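Local coordinates for protein GTP pyrophosphokinase (Streptococcus pneumoniae, PDB 2BE3) that probably transfers pyrophosphate from ATP to GTP or GDP, making the alarmone (p)ppGpp of the bacterial stringent response, as RelA/SpoT-family synthetases do, at residues A[56-61]-A[71-76]; A[79-84]-A[90-95]; A[155-160]-A[166-171]. One frame throughout, in Å; residues are numbered along the deposited sequence.

Contact 1. Residues A[56-61]-A[71-76]; sequences KEKMAR and HDLQDI
K58 reaches from helix 52-62 over L73 to the carboxylate of D75, tying that helix to the turn that leads into strand 77-83 of the RelA/SpoT synthetase fold, a nucleotidyltransferase-like mixed sheet flanked by helices. The lysine can be followed outward. Its CB points toward the turn and already lies beside the leucine, with CB to L73 CD1 at 4.2 Å. CG comes closer, 3.7 Å from L73 CD1, and this is the apolar part of the contact. CD and CE then swing clear of that methyl, because the chain is bent at chi2 (92°) and again at chi3 and chi4 instead of running out straight. The later bends bring the ammonium back, so that K58 NZ also stands 3.7 Å from L73 CD1, the two side chains crossing at about a right angle. K58 and D75 approach from opposite directions, and K58 NZ reaches D75 OD1 at 3.2 Å, a salt bridge whose hydrogen bond is weak.

Lysine suits this place because its methylenes can lie over a hydrophobic residue while its charge travels on to an acid. L73, the first residue to leave helical geometry after helix 69-72, has CG anti to the backbone N (chi1 -160°), which directs its branched end at the lysine; it also packs on I55, so leucine fills the gap between turn and helix. D75 is buried, and its strongest partner is R48, bridged through OD2, which also pairs with K50; K58 is thus a further cation round one carboxylate. The two oxygens divide the work, and K58 NZ favours OD1, lying 3.8 Å from D75 OD2.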
loop_
_atom_site.group_PDB
_atom_site.type_symbol
_atom_site.label_atom_id
_atom_site.label_comp_id
_atom_site.label_asym_id
_atom_site.label_seq_id
_atom_site.Cartn_x
_atom_site.Cartn_y
_atom_site.Cartn_z
ATOM N N LYS A 56 -18.708 -3.065 18.541
ATOM C CA LYS A 56 -19.991 -2.858 19.238
ATOM C C LYS A 56 -19.848 -2.761 20.743
ATOM O O LYS A 56 -20.516 -1.957 21.367
ATOM C CB LYS A 56 -21.013 -3.916 18.879
ATOM C CG LYS A 56 -21.607 -3.707 17.533
ATOM C CD LYS A 56 -21.857 -5.047 16.868
ATOM C CE LYS A 56 -23.330 -5.428 16.902
ATOM N NZ LYS A 56 -24.132 -4.564 15.988
ATOM N N GLU A 57 -18.945 -3.549 21.299
ATOM C CA GLU A 57 -18.657 -3.521 22.712
ATOM C C GLU A 57 -18.091 -2.179 23.091
ATOM O O GLU A 57 -18.548 -1.554 24.034
ATOM C CB GLU A 57 -17.646 -4.622 23.085
ATOM C CG GLU A 57 -17.086 -4.455 24.501
ATOM C CD GLU A 57 -15.765 -5.183 24.756
ATOM O OE1 GLU A 57 -15.012 -5.499 23.790
ATOM O OE2 GLU A 57 -15.472 -5.446 25.953
ATOM N N LYS A 58 -17.088 -1.737 22.357
ATOM C CA LYS A 58 -16.414 -0.493 22.660
ATOM C C LYS A 58 -17.394 0.724 22.527
ATOM O O LYS A 58 -17.369 1.662 23.320
ATOM C CB LYS A 58 -15.154 -0.399 21.797
ATOM C CG LYS A 58 -14.001 0.364 22.439
ATOM C CD LYS A 58 -13.022 -0.523 23.238
ATOM C CE LYS A 58 -11.748 -0.868 22.412
ATOM N NZ LYS A 58 -11.022 0.343 21.784
HETATM N N MSE A 59 -18.317 0.649 21.578
HETATM C CA MSE A 59 -19.382 1.629 21.459
HETATM C C MSE A 59 -20.291 1.666 22.660
HETATM O O MSE A 59 -20.674 2.759 23.124
HETATM C CB MSE A 59 -20.242 1.352 20.248
HETATM C CG MSE A 59 -19.540 1.598 18.935
HETATM SE SE MSE A 59 -20.705 1.020 17.450
HETATM C CE MSE A 59 -22.120 2.392 17.697
ATOM N N ALA A 60 -20.689 0.494 23.146
ATOM C CA ALA A 60 -21.523 0.449 24.352
ATOM C C ALA A 60 -20.782 1.013 25.578
ATOM O O ALA A 60 -21.333 1.777 26.332
ATOM C CB ALA A 60 -22.047 -0.973 24.610
ATOM N N ARG A 61 -19.510 0.691 25.720
ATOM C CA ARG A 61 -18.750 1.037 26.900
ATOM C C ARG A 61 -18.143 2.432 26.910
ATOM O O ARG A 61 -17.683 2.883 27.963
ATOM C CB ARG A 61 -17.646 -0.002 27.091
ATOM C CG ARG A 61 -18.216 -1.377 27.278
ATOM C CD ARG A 61 -17.163 -2.353 27.553
ATOM N NE ARG A 61 -17.749 -3.686 27.718
ATOM C CZ ARG A 61 -18.280 -4.132 28.843
ATOM N NH1 ARG A 61 -18.293 -3.362 29.916
ATOM N NH2 ARG A 61 -18.789 -5.347 28.882
ATOM N N HIS A 71 -15.120 8.833 14.255
ATOM C CA HIS A 71 -14.414 9.938 14.838
ATOM C C HIS A 71 -13.892 9.599 16.216
ATOM O O HIS A 71 -12.884 10.175 16.650
ATOM C CB HIS A 71 -15.342 11.187 14.911
ATOM C CG HIS A 71 -16.034 11.495 13.618
ATOM N ND1 HIS A 71 -15.383 12.070 12.543
ATOM C CD2 HIS A 71 -17.310 11.289 13.214
ATOM C CE1 HIS A 71 -16.234 12.235 11.543
ATOM N NE2 HIS A 71 -17.412 11.773 11.925
ATOM N N ASP A 72 -14.589 8.708 16.916
ATOM C CA ASP A 72 -14.353 8.507 18.350
ATOM C C ASP A 72 -13.564 7.248 18.655
ATOM O O ASP A 72 -12.838 7.224 19.636
ATOM C CB ASP A 72 -15.663 8.451 19.151
ATOM C CG ASP A 72 -16.393 9.804 19.239
ATOM O OD1 ASP A 72 -15.801 10.882 18.963
ATOM O OD2 ASP A 72 -17.594 9.774 19.614
ATOM N N LEU A 73 -13.728 6.204 17.835
ATOM C CA LEU A 73 -12.983 4.967 17.984
ATOM C C LEU A 73 -11.653 4.990 17.220
ATOM O O LEU A 73 -11.628 4.947 15.993
ATOM C CB LEU A 73 -13.865 3.776 17.557
ATOM C CG LEU A 73 -13.481 2.387 18.060
ATOM C CD1 LEU A 73 -13.086 2.445 19.525
ATOM C CD2 LEU A 73 -14.559 1.349 17.801
ATOM N N GLN A 74 -10.544 5.021 17.942
ATOM C CA GLN A 74 -9.239 5.246 17.319
ATOM C C GLN A 74 -8.562 4.042 16.638
ATOM O O GLN A 74 -7.631 4.219 15.857
ATOM C CB GLN A 74 -8.292 5.878 18.335
ATOM C CG GLN A 74 -8.702 7.343 18.675
ATOM C CD GLN A 74 -7.753 8.017 19.680
ATOM O OE1 GLN A 74 -7.238 7.371 20.617
ATOM N NE2 GLN A 74 -7.510 9.310 19.477
ATOM N N ASP A 75 -9.041 2.833 16.899
ATOM C CA ASP A 75 -8.268 1.676 16.532
ATOM C C ASP A 75 -9.099 0.628 15.827
ATOM O O ASP A 75 -8.820 -0.551 15.957
ATOM C CB ASP A 75 -7.604 1.080 17.780
ATOM C CG ASP A 75 -8.623 0.482 18.770
ATOM O OD1 ASP A 75 -9.668 1.130 19.032
ATOM O OD2 ASP A 75 -8.385 -0.671 19.252
ATOM N N ILE A 76 -10.123 1.048 15.098
ATOM C CA ILE A 76 -10.731 0.151 14.129
ATOM C C ILE A 76 -9.657 -0.432 13.198
ATOM O O ILE A 76 -9.638 -1.638 12.954
ATOM C CB ILE A 76 -11.890 0.818 13.366
ATOM C CG1 ILE A 76 -12.980 1.266 14.358
ATOM C CG2 ILE A 76 -12.481 -0.167 12.384
ATOM C CD1 ILE A 76 -13.927 2.334 13.826
#

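Contact 2. Residues A[79-84]-A[90-95]; sequences LRVMVQ and KEVVDI
No ring, amide or carboxylate takes part where V81 and V83 meet V92, so there are no faces or edges to match; rounded isopropyl groups pack against one another instead. The three valines join strand 77-83 to helix 89-97, the first half of a beta-alpha-beta crossover that ends in the parallel strand 102-109, an outermost strand of the mixed sheet within this chain. V81 and V83, two apart on the strand, both direct their CB atoms at the helix, and V92 answers with one methyl for each. Its CG1, anti to the backbone N (chi1 170°), faces V81, while CG2 serves V83.

Valine suits both sides. Its beta branch is at home in an extended strand, and on the helix its short side chain lets the backbone come close to the sheet, with V83 CA and V92 CA 8.5 Å apart. I42 of strand 42-49, the other outermost strand within this chain, touches both V81 and V92, and I145 of strand 137-147 touches V83; these neighbours are apolar too, and all three valines are buried. The grip is uneven: V81 CG1 stands 4.3 Å from V92 CG1, whereas V83 CG1 lies 3.8 Å from V92 CG2.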
loop_
_atom_site.group_PDB
_atom_site.type_symbol
_atom_site.label_atom_id
_atom_site.label_comp_id
_atom_site.label_asym_id
_atom_site.label_seq_id
_atom_site.Cartn_x
_atom_site.Cartn_y
_atom_site.Cartn_z
ATOM N N LEU A 79 -2.340 -1.335 14.054
ATOM C CA LEU A 79 -1.065 -1.854 13.587
ATOM C C LEU A 79 -0.222 -2.038 14.797
ATOM O O LEU A 79 -0.384 -1.284 15.765
ATOM C CB LEU A 79 -0.393 -0.885 12.599
ATOM C CG LEU A 79 -1.295 -1.083 11.380
ATOM C CD1 LEU A 79 -2.160 0.127 10.951
ATOM C CD2 LEU A 79 -0.680 -1.907 10.269
ATOM N N ARG A 80 0.652 -3.061 14.744
ATOM C CA ARG A 80 1.588 -3.376 15.810
ATOM C C ARG A 80 2.985 -3.448 15.236
ATOM O O ARG A 80 3.282 -4.248 14.326
ATOM C CB ARG A 80 1.238 -4.714 16.462
ATOM C CG ARG A 80 -0.164 -4.784 17.022
ATOM C CD ARG A 80 -0.223 -4.059 18.318
ATOM N NE ARG A 80 -1.584 -3.644 18.646
ATOM C CZ ARG A 80 -2.437 -4.386 19.354
ATOM N NH1 ARG A 80 -2.067 -5.604 19.792
ATOM N NH2 ARG A 80 -3.652 -3.917 19.619
ATOM N N VAL A 81 3.844 -2.590 15.751
ATOM C CA VAL A 81 5.212 -2.562 15.303
ATOM C C VAL A 81 6.068 -3.068 16.434
ATOM O O VAL A 81 6.038 -2.500 17.508
ATOM C CB VAL A 81 5.597 -1.138 14.834
ATOM C CG1 VAL A 81 7.127 -0.998 14.543
ATOM C CG2 VAL A 81 4.744 -0.771 13.624
HETATM N N MSE A 82 6.795 -4.159 16.193
HETATM C CA MSE A 82 7.666 -4.775 17.181
HETATM C C MSE A 82 9.101 -4.315 16.981
HETATM O O MSE A 82 9.620 -4.370 15.878
HETATM C CB MSE A 82 7.563 -6.309 17.095
HETATM C CG MSE A 82 6.740 -6.946 18.245
HETATM SE SE MSE A 82 4.833 -6.300 18.353
HETATM C CE MSE A 82 4.203 -7.026 16.447
ATOM N N VAL A 83 9.715 -3.823 18.048
ATOM C CA VAL A 83 11.055 -3.265 18.009
ATOM C C VAL A 83 11.913 -4.039 18.990
ATOM O O VAL A 83 11.388 -4.700 19.897
ATOM C CB VAL A 83 11.085 -1.712 18.341
ATOM C CG1 VAL A 83 10.238 -0.900 17.333
ATOM C CG2 VAL A 83 10.617 -1.436 19.768
ATOM N N GLN A 84 13.229 -3.971 18.806
ATOM C CA GLN A 84 14.154 -4.657 19.667
ATOM C C GLN A 84 14.239 -3.994 21.046
ATOM O O GLN A 84 14.085 -4.668 22.083
ATOM C CB GLN A 84 15.513 -4.631 18.996
ATOM C CG GLN A 84 16.454 -5.695 19.413
ATOM C CD GLN A 84 17.634 -5.822 18.476
ATOM O OE1 GLN A 84 18.149 -4.823 17.934
ATOM N NE2 GLN A 84 18.097 -7.062 18.298
ATOM N N LYS A 90 11.288 5.604 20.169
ATOM C CA LYS A 90 11.379 6.977 19.685
ATOM C C LYS A 90 11.911 7.062 18.250
ATOM O O LYS A 90 11.600 7.990 17.517
ATOM C CB LYS A 90 12.213 7.854 20.651
ATOM C CG LYS A 90 13.729 7.535 20.698
ATOM C CD LYS A 90 14.375 8.332 21.792
ATOM C CE LYS A 90 15.843 8.069 21.854
ATOM N NZ LYS A 90 16.122 6.663 22.325
ATOM N N GLU A 91 12.713 6.091 17.845
ATOM C CA GLU A 91 13.344 6.118 16.514
ATOM C C GLU A 91 12.291 5.859 15.428
ATOM O O GLU A 91 12.287 6.526 14.382
ATOM C CB GLU A 91 14.521 5.116 16.446
ATOM C CG GLU A 91 15.722 5.513 17.347
ATOM C CD GLU A 91 17.022 4.704 17.062
ATOM O OE1 GLU A 91 17.068 3.987 16.030
ATOM O OE2 GLU A 91 17.992 4.821 17.851
ATOM N N VAL A 92 11.397 4.908 15.712
ATOM C CA VAL A 92 10.220 4.617 14.881
ATOM C C VAL A 92 9.194 5.742 14.825
ATOM O O VAL A 92 8.657 6.085 13.742
ATOM C CB VAL A 92 9.542 3.304 15.333
ATOM C CG1 VAL A 92 8.167 3.129 14.640
ATOM C CG2 VAL A 92 10.485 2.115 15.013
ATOM N N VAL A 93 8.925 6.333 15.993
ATOM C CA VAL A 93 8.102 7.511 16.068
ATOM C C VAL A 93 8.668 8.654 15.207
ATOM O O VAL A 93 7.904 9.323 14.509
ATOM C CB VAL A 93 7.828 7.894 17.552
ATOM C CG1 VAL A 93 7.054 9.198 17.663
ATOM C CG2 VAL A 93 7.076 6.732 18.250
ATOM N N ASP A 94 9.983 8.870 15.228
ATOM C CA ASP A 94 10.624 9.845 14.327
ATOM C C ASP A 94 10.343 9.581 12.848
ATOM O O ASP A 94 10.047 10.492 12.088
ATOM C CB ASP A 94 12.159 9.869 14.526
ATOM C CG ASP A 94 12.577 10.504 15.835
ATOM O OD1 ASP A 94 11.745 11.118 16.501
ATOM O OD2 ASP A 94 13.750 10.371 16.227
ATOM N N ILE A 95 10.490 8.327 12.434
ATOM C CA ILE A 95 10.213 7.958 11.050
ATOM C C ILE A 95 8.740 8.211 10.698
ATOM O O ILE A 95 8.469 8.615 9.595
ATOM C CB ILE A 95 10.605 6.483 10.748
ATOM C CG1 ILE A 95 12.121 6.295 10.816
ATOM C CG2 ILE A 95 10.152 6.060 9.343
ATOM C CD1 ILE A 95 12.470 4.821 11.056
#

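Contact 3. Residues A[155-160]-A[166-171]; sequences TIEHSL and GDFPDE
The F168 ring meets two residues one helical turn apart, E157 and L160, in the second half of helix 148-164. L160 gives the tighter touch: its CB is 3.7 Å from F168 CE1. E157 comes in near the far end of the ring, where its OE2 lies 3.9 Å from F168 CZ. The carboxylate plane is turned 53° from the ring, and neither partner sits squarely over a face or at an edge. E157 gets there through a bend at chi2 (-97°), which swings its carboxylate round toward the ring.

Outside this first shell, L176 of helix 170-191 touches E157, L160 and F168 alike, while N161 and K173 also reach the phenylalanine. G166 takes a positive phi (97°) as the chain turns after helix 148-164; glycine suits it, since a CB there would jam against the preceding carbonyl O. P169 occupies the N-cap position right before helix 170-191. A large flat side chain is well placed to bridge the connection between helices 148-164 and 170-191. Between the segments its hold is van der Waals contact near the surface, which depends on fit of shape more than on bond direction.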
loop_
_atom_site.group_PDB
_atom_site.type_symbol
_atom_site.label_atom_id
_atom_site.label_comp_id
_atom_site.label_asym_id
_atom_site.label_seq_id
_atom_site.Cartn_x
_atom_site.Cartn_y
_atom_site.Cartn_z
ATOM N N THR A 155 -0.341 -8.993 25.108
ATOM C CA THR A 155 -1.292 -9.796 24.354
ATOM C C THR A 155 -1.880 -10.814 25.308
ATOM O O THR A 155 -3.046 -11.112 25.228
ATOM C CB THR A 155 -0.676 -10.552 23.112
ATOM O OG1 THR A 155 0.355 -11.364 23.576
ATOM C CG2 THR A 155 -0.070 -9.632 22.078
ATOM N N ILE A 156 -1.067 -11.343 26.213
ATOM C CA ILE A 156 -1.532 -12.301 27.227
ATOM C C ILE A 156 -2.459 -11.663 28.285
ATOM O O ILE A 156 -3.443 -12.275 28.678
ATOM C CB ILE A 156 -0.330 -13.004 27.877
ATOM C CG1 ILE A 156 0.147 -14.137 26.972
ATOM C CG2 ILE A 156 -0.616 -13.491 29.312
ATOM C CD1 ILE A 156 1.438 -14.757 27.469
ATOM N N GLU A 157 -2.147 -10.450 28.736
ATOM C CA GLU A 157 -2.969 -9.757 29.724
ATOM C C GLU A 157 -4.353 -9.435 29.132
ATOM O O GLU A 157 -5.369 -9.633 29.773
ATOM C CB GLU A 157 -2.242 -8.517 30.264
ATOM C CG GLU A 157 -2.747 -8.035 31.584
ATOM C CD GLU A 157 -3.764 -6.893 31.492
ATOM O OE1 GLU A 157 -4.052 -6.405 30.362
ATOM O OE2 GLU A 157 -4.277 -6.462 32.579
ATOM N N HIS A 158 -4.363 -9.020 27.877
ATOM C CA HIS A 158 -5.554 -8.717 27.138
ATOM C C HIS A 158 -6.451 -9.940 26.996
ATOM O O HIS A 158 -7.653 -9.850 27.191
ATOM C CB HIS A 158 -5.149 -8.195 25.757
ATOM C CG HIS A 158 -6.288 -7.682 24.944
ATOM N ND1 HIS A 158 -6.794 -6.406 25.090
ATOM C CD2 HIS A 158 -7.043 -8.284 23.992
ATOM C CE1 HIS A 158 -7.802 -6.234 24.250
ATOM N NE2 HIS A 158 -7.966 -7.358 23.565
ATOM N N SER A 159 -5.870 -11.078 26.646
ATOM C CA SER A 159 -6.613 -12.331 26.567
ATOM C C SER A 159 -7.256 -12.729 27.888
ATOM O O SER A 159 -8.428 -13.080 27.925
ATOM C CB SER A 159 -5.709 -13.473 26.091
ATOM O OG SER A 159 -5.406 -13.285 24.726
ATOM N N LEU A 160 -6.474 -12.703 28.963
ATOM C CA LEU A 160 -6.995 -13.019 30.272
ATOM C C LEU A 160 -8.076 -12.022 30.645
ATOM O O LEU A 160 -9.099 -12.397 31.221
ATOM C CB LEU A 160 -5.887 -13.023 31.324
ATOM C CG LEU A 160 -4.914 -14.193 31.231
ATOM C CD1 LEU A 160 -3.573 -13.877 31.903
ATOM C CD2 LEU A 160 -5.516 -15.542 31.700
ATOM N N GLY A 166 -10.824 -7.423 34.684
ATOM C CA GLY A 166 -10.329 -6.696 35.852
ATOM C C GLY A 166 -10.318 -7.543 37.106
ATOM O O GLY A 166 -9.603 -7.218 38.057
ATOM N N ASP A 167 -11.075 -8.646 37.094
ATOM C CA ASP A 167 -11.205 -9.528 38.254
ATOM C C ASP A 167 -10.441 -10.854 38.133
ATOM O O ASP A 167 -11.030 -11.932 38.083
ATOM C CB ASP A 167 -12.679 -9.771 38.549
ATOM C CG ASP A 167 -12.920 -10.394 39.920
ATOM O OD1 ASP A 167 -11.967 -10.581 40.742
ATOM O OD2 ASP A 167 -14.101 -10.722 40.162
ATOM N N PHE A 168 -9.118 -10.759 38.135
ATOM C CA PHE A 168 -8.265 -11.929 38.002
ATOM C C PHE A 168 -8.246 -12.812 39.265
ATOM O O PHE A 168 -8.159 -12.323 40.384
ATOM C CB PHE A 168 -6.838 -11.499 37.611
ATOM C CG PHE A 168 -6.771 -10.681 36.340
ATOM C CD1 PHE A 168 -6.955 -11.290 35.087
ATOM C CD2 PHE A 168 -6.516 -9.299 36.390
ATOM C CE1 PHE A 168 -6.894 -10.555 33.920
ATOM C CE2 PHE A 168 -6.445 -8.539 35.226
ATOM C CZ PHE A 168 -6.636 -9.167 33.975
ATOM N N PRO A 169 -8.349 -14.130 39.100
ATOM C CA PRO A 169 -8.025 -14.928 40.284
ATOM C C PRO A 169 -6.645 -14.544 40.858
ATOM O O PRO A 169 -5.715 -14.201 40.106
ATOM C CB PRO A 169 -8.019 -16.353 39.747
ATOM C CG PRO A 169 -8.986 -16.306 38.606
ATOM C CD PRO A 169 -8.778 -14.959 37.966
ATOM N N ASP A 170 -6.553 -14.553 42.186
ATOM C CA ASP A 170 -5.328 -14.223 42.930
ATOM C C ASP A 170 -4.075 -14.831 42.333
ATOM O O ASP A 170 -3.026 -14.177 42.273
ATOM C CB ASP A 170 -5.427 -14.724 44.378
ATOM C CG ASP A 170 -6.075 -13.718 45.306
ATOM O OD1 ASP A 170 -5.956 -12.486 45.082
ATOM O OD2 ASP A 170 -6.701 -14.177 46.286
ATOM N N GLU A 171 -4.184 -16.085 41.915
ATOM C CA GLU A 171 -3.052 -16.764 41.346
ATOM C C GLU A 171 -2.624 -16.191 39.998
ATOM O O GLU A 171 -1.427 -16.124 39.705
ATOM C CB GLU A 171 -3.320 -18.264 41.200
ATOM C CG GLU A 171 -2.150 -18.990 40.542
ATOM C CD GLU A 171 -0.870 -19.018 41.420
ATOM O OE1 GLU A 171 -0.816 -18.318 42.477
ATOM O OE2 GLU A 171 0.079 -19.755 41.048
#

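How the contacts relate
The three contacts follow one another along the chain, with centres about 24 Å (contacts 1 and 2), 22 Å (1 and 3) and 26 Å (2 and 3) apart. Contact 1 leads into contact 2, since the turn after helix 69-72 runs into strand 77-83. Strand 137-147 links them again: D75 touches its E142, whose backbone hydrogen-bonds with that of L79. Contact 3 sits farther out, about 20 Å from the chain centre, against 9 Å for contact 2. Its nearest atoms are about 7 Å from contact 1 and about 5 Å from contact 2, and neither pair touches. R61 touches Q165, between contact 3's segments. Only in contact 1 does a salt bridge cross between the two segments.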